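Local structure of dipeptide Epimerase (Enterococcus faecalis, 3KUM) at residues A[17-22]-A[159-164]. The protein belongs to the mandelate racemase/muconate lactonizing enzyme family of the enolase superfamily, joining an N-terminal capping domain to a TIM-type barrel. Sequence-based numbering, arbitrary orientation.
Sequences ETFTIA and KIKVGT. With TYR (tyrosine), chain J; ARG (arginine), chain I.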
ATOM      1  N   GLU A  17       6.176  35.198  -9.393  1.00 46.62           N
ATOM      2  CA  GLU A  17       5.379  35.560 -10.563  1.00 49.38           C
ATOM      3  C   GLU A  17       3.954  35.053 -10.353  1.00 49.68           C
ATOM      4  O   GLU A  17       3.741  34.068  -9.645  1.00 49.18           O
ATOM      5  CB  GLU A  17       5.955  34.911 -11.830  1.00 51.77           C
ATOM      6  CG  GLU A  17       7.444  35.153 -12.059  1.00 57.99           C
ATOM      7  CD  GLU A  17       8.001  34.344 -13.226  1.00 62.35           C
ATOM      8  OE1 GLU A  17       7.800  33.109 -13.252  1.00 65.43           O
ATOM      9  OE2 GLU A  17       8.648  34.940 -14.115  1.00 64.41           O
ATOM     10  N   THR A  18       2.979  35.719 -10.963  1.00 49.57           N
ATOM     11  CA  THR A  18       1.592  35.282 -10.848  1.00 51.10           C
ATOM     12  C   THR A  18       1.426  34.056 -11.751  1.00 52.24           C
ATOM     13  O   THR A  18       1.686  34.115 -12.954  1.00 53.09           O
ATOM     14  CB  THR A  18       0.612  36.385 -11.293  1.00 52.08           C
ATOM     15  OG1 THR A  18       0.871  36.732 -12.658  1.00 55.95           O
ATOM     16  CG2 THR A  18       0.771  37.621 -10.424  1.00 49.99           C
ATOM     17  N   PHE A  19       0.998  32.944 -11.165  1.00 51.96           N
ATOM     18  CA  PHE A  19       0.830  31.701 -11.912  1.00 51.65           C
ATOM     19  C   PHE A  19      -0.602  31.557 -12.417  1.00 50.74           C
ATOM     20  O   PHE A  19      -1.558  31.755 -11.664  1.00 50.67           O
ATOM     21  CB  PHE A  19       1.208  30.519 -11.011  1.00 53.74           C
ATOM     22  CG  PHE A  19       1.148  29.181 -11.693  1.00 55.89           C
ATOM     23  CD1 PHE A  19       1.930  28.917 -12.814  1.00 56.67           C
ATOM     24  CD2 PHE A  19       0.323  28.174 -11.197  1.00 55.86           C
ATOM     25  CE1 PHE A  19       1.895  27.666 -13.433  1.00 58.29           C
ATOM     26  CE2 PHE A  19       0.279  26.920 -11.806  1.00 58.38           C
ATOM     27  CZ  PHE A  19       1.066  26.664 -12.927  1.00 57.98           C
ATOM     28  N   THR A  20      -0.746  31.204 -13.692  1.00 48.82           N
ATOM     29  CA  THR A  20      -2.066  31.055 -14.294  1.00 46.73           C
ATOM     30  C   THR A  20      -2.305  29.720 -15.006  1.00 45.30           C
ATOM     31  O   THR A  20      -1.458  29.240 -15.762  1.00 44.47           O
ATOM     32  CB  THR A  20      -2.329  32.196 -15.313  1.00 48.38           C
ATOM     33  OG1 THR A  20      -2.254  33.462 -14.646  1.00 47.86           O
ATOM     34  CG2 THR A  20      -3.705  32.041 -15.953  1.00 47.86           C
ATOM     35  N   ILE A  21      -3.473  29.133 -14.754  1.00 43.02           N
ATOM     36  CA  ILE A  21      -3.878  27.880 -15.382  1.00 41.79           C
ATOM     37  C   ILE A  21      -5.336  28.043 -15.802  1.00 41.91           C
ATOM     38  O   ILE A  21      -5.960  29.063 -15.504  1.00 40.52           O
ATOM     39  CB  ILE A  21      -3.749  26.666 -14.419  1.00 43.74           C
ATOM     40  CG1 ILE A  21      -4.783  26.757 -13.292  1.00 43.76           C
ATOM     41  CG2 ILE A  21      -2.339  26.614 -13.840  1.00 42.61           C
ATOM     42  CD1 ILE A  21      -4.851  25.496 -12.433  1.00 44.50           C
ATOM     43  N   ALA A  22      -5.879  27.044 -16.485  1.00 40.67           N
ATOM     44  CA  ALA A  22      -7.255  27.112 -16.959  1.00 42.22           C
ATOM     45  C   ALA A  22      -8.283  27.378 -15.857  1.00 44.29           C
ATOM     46  O   ALA A  22      -9.321  27.991 -16.111  1.00 45.38           O
ATOM     47  CB  ALA A  22      -7.606  25.826 -17.691  1.00 41.50           C
ATOM     48  N   LYS A 159       6.486  21.196 -18.158  1.00 42.33           N
ATOM     49  CA  LYS A 159       5.048  20.983 -18.061  1.00 43.53           C
ATOM     50  C   LYS A 159       4.421  22.255 -18.622  1.00 44.04           C
ATOM     51  O   LYS A 159       4.720  23.353 -18.157  1.00 43.76           O
ATOM     52  CB  LYS A 159       4.626  20.769 -16.602  1.00 43.00           C
ATOM     53  CG  LYS A 159       3.132  20.512 -16.433  1.00 42.99           C
ATOM     54  CD  LYS A 159       2.782  19.996 -15.038  1.00 43.94           C
ATOM     55  CE  LYS A 159       1.290  19.716 -14.928  1.00 43.77           C
ATOM     56  NZ  LYS A 159       0.907  19.090 -13.634  1.00 42.97           N
ATOM     57  N   ILE A 160       3.558  22.102 -19.622  1.00 44.77           N
ATOM     58  CA  ILE A 160       2.924  23.240 -20.277  1.00 44.71           C
ATOM     59  C   ILE A 160       1.422  23.335 -20.064  1.00 43.49           C
ATOM     60  O   ILE A 160       0.676  22.427 -20.416  1.00 42.87           O
ATOM     61  CB  ILE A 160       3.187  23.204 -21.803  1.00 46.66           C
ATOM     62  CG1 ILE A 160       4.697  23.188 -22.062  1.00 47.06           C
ATOM     63  CG2 ILE A 160       2.526  24.407 -22.480  1.00 44.37           C
ATOM     64  CD1 ILE A 160       5.066  22.906 -23.510  1.00 51.16           C
ATOM     65  N   LYS A 161       0.981  24.456 -19.502  1.00 43.14           N
ATOM     66  CA  LYS A 161      -0.438  24.674 -19.261  1.00 44.02           C
ATOM     67  C   LYS A 161      -1.118  25.235 -20.510  1.00 44.33           C
ATOM     68  O   LYS A 161      -0.543  26.047 -21.232  1.00 43.92           O
ATOM     69  CB  LYS A 161      -0.637  25.645 -18.090  1.00 45.23           C
ATOM     70  CG  LYS A 161      -0.196  25.107 -16.729  1.00 45.46           C
ATOM     71  CD  LYS A 161      -1.176  24.072 -16.193  1.00 45.48           C
ATOM     72  CE  LYS A 161      -0.751  23.562 -14.824  1.00 47.04           C
ATOM     73  NZ  LYS A 161      -1.709  22.561 -14.274  1.00 47.96           N
ATOM     74  N   VAL A 162      -2.345  24.788 -20.754  1.00 44.24           N
ATOM     75  CA  VAL A 162      -3.133  25.240 -21.890  1.00 46.60           C
ATOM     76  C   VAL A 162      -4.585  25.154 -21.453  1.00 48.65           C
ATOM     77  O   VAL A 162      -4.887  24.541 -20.430  1.00 49.74           O
ATOM     78  CB  VAL A 162      -2.927  24.338 -23.134  1.00 46.54           C
ATOM     79  CG1 VAL A 162      -1.464  24.346 -23.557  1.00 45.35           C
ATOM     80  CG2 VAL A 162      -3.387  22.921 -22.836  1.00 46.26           C
ATOM     81  N   GLY A 163      -5.483  25.766 -22.214  1.00 50.11           N
ATOM     82  CA  GLY A 163      -6.885  25.715 -21.849  1.00 53.10           C
ATOM     83  C   GLY A 163      -7.721  26.942 -22.160  1.00 54.46           C
ATOM     84  O   GLY A 163      -8.820  27.078 -21.625  1.00 55.58           O
ATOM     85  N   THR A 164      -7.221  27.836 -23.009  1.00 56.24           N
ATOM     86  CA  THR A 164      -7.980  29.036 -23.379  1.00 57.49           C
ATOM     87  C   THR A 164      -8.802  28.757 -24.635  1.00 59.30           C
ATOM     88  O   THR A 164      -9.864  29.346 -24.847  1.00 59.23           O
ATOM     89  CB  THR A 164      -7.054  30.232 -23.666  1.00 56.57           C
ATOM     90  OG1 THR A 164      -6.195  29.921 -24.769  1.00 56.21           O
ATOM     91  CG2 THR A 164      -6.215  30.557 -22.445  1.00 56.05           C
TER
HETATM   92  N   TYR J 356      -0.453  22.092  -9.931  1.00 45.15           N
HETATM   93  CA  TYR J 356      -1.817  21.850 -10.388  1.00 44.18           C
HETATM   94  C   TYR J 356      -1.904  20.822 -11.514  1.00 43.88           C
HETATM   95  O   TYR J 356      -0.942  20.040 -11.693  1.00 41.00           O
HETATM   96  CB  TYR J 356      -2.448  23.163 -10.844  1.00 43.75           C
HETATM   97  CG  TYR J 356      -2.606  24.177  -9.739  1.00 43.83           C
HETATM   98  CD1 TYR J 356      -2.397  25.530  -9.987  1.00 43.86           C
HETATM   99  CD2 TYR J 356      -2.972  23.789  -8.445  1.00 44.06           C
HETATM  100  CE1 TYR J 356      -2.544  26.476  -8.986  1.00 42.71           C
HETATM  101  CE2 TYR J 356      -3.120  24.733  -7.426  1.00 42.66           C
HETATM  102  CZ  TYR J 356      -2.901  26.077  -7.708  1.00 43.35           C
HETATM  103  OH  TYR J 356      -3.010  27.034  -6.726  1.00 41.59           O
HETATM  104  OXT TYR J 356      -2.959  20.807 -12.191  1.00 45.53           O
HETATM  105  N   ARG I 355       2.972  22.227 -11.121  1.00 46.95           N
HETATM  106  CA  ARG I 355       1.897  22.629 -10.158  1.00 47.08           C
HETATM  107  C   ARG I 355       0.526  22.390 -10.778  1.00 46.26           C
HETATM  108  O   ARG I 355       0.360  22.481 -12.000  1.00 45.12           O
HETATM  109  CB  ARG I 355       2.026  24.112  -9.809  1.00 48.72           C
HETATM  110  CG  ARG I 355       3.428  24.561  -9.508  1.00 49.37           C
HETATM  111  CD  ARG I 355       3.530  26.057  -9.683  1.00 52.32           C
HETATM  112  NE  ARG I 355       4.909  26.493  -9.854  1.00 55.98           N
HETATM  113  CZ  ARG I 355       5.256  27.683 -10.329  1.00 56.83           C
HETATM  114  NH1 ARG I 355       4.320  28.555 -10.682  1.00 56.06           N
HETATM  115  NH2 ARG I 355       6.537  28.004 -10.449  1.00 59.03           N
HETATM  116  O   HOH W   1      -4.227  24.751 -17.484  1.00 37.19           O
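Ile21 and Lys161 run alongside each other in the same direction where the capping domain of this enolase-superfamily enzyme meets its TIM-type barrel. Strand 18-21 of the cap passes the C-terminal end of barrel strand 159-161 at 74°, without a direct hydrogen bond between the two. The lysine is bent at chi2 (-74°), which lays its methylenes along the isoleucine; Ile21 CG2 sits 3.6 Å from Lys161 CE. The other branch of Ile21 runs on to the bound arginine and tyrosine, its CD1 lying 3.5 Å from CD1 of the tyrosine ligand.

The Phe19 side chain lies roughly perpendicular to that of Lys161, its CZ obliquely against CE. With CG anti to the backbone N (chi1 -177°), the ring is turned so that the arginine ligand lies over one face, with CD above the ring centre and NH1 3.2 Å from Phe19 CD1, while CD1 of the tyrosine ligand meets the edge in plane.

Both barrel lysines end at the linked arginine and tyrosine. Lys159, extended beyond CG, donates from NZ to the tyrosine carboxylate O at 2.8 Å and forms salt bridges with Glu215 and Asp318. Lys161 NZ makes a weak bond to the arginine O, and its hydrogen bonds to Asp189 and Asn191 help hold NZ in place, with the side chain about 4 Å from a bound magnesium ion.

Beyond the strand ends, Ala22 CB packs 4.2 Å from Gly163 CA, and a water that accepts from Ala22 N at 3.0 Å also lies 3.0 Å from Val162 O, to which it can donate.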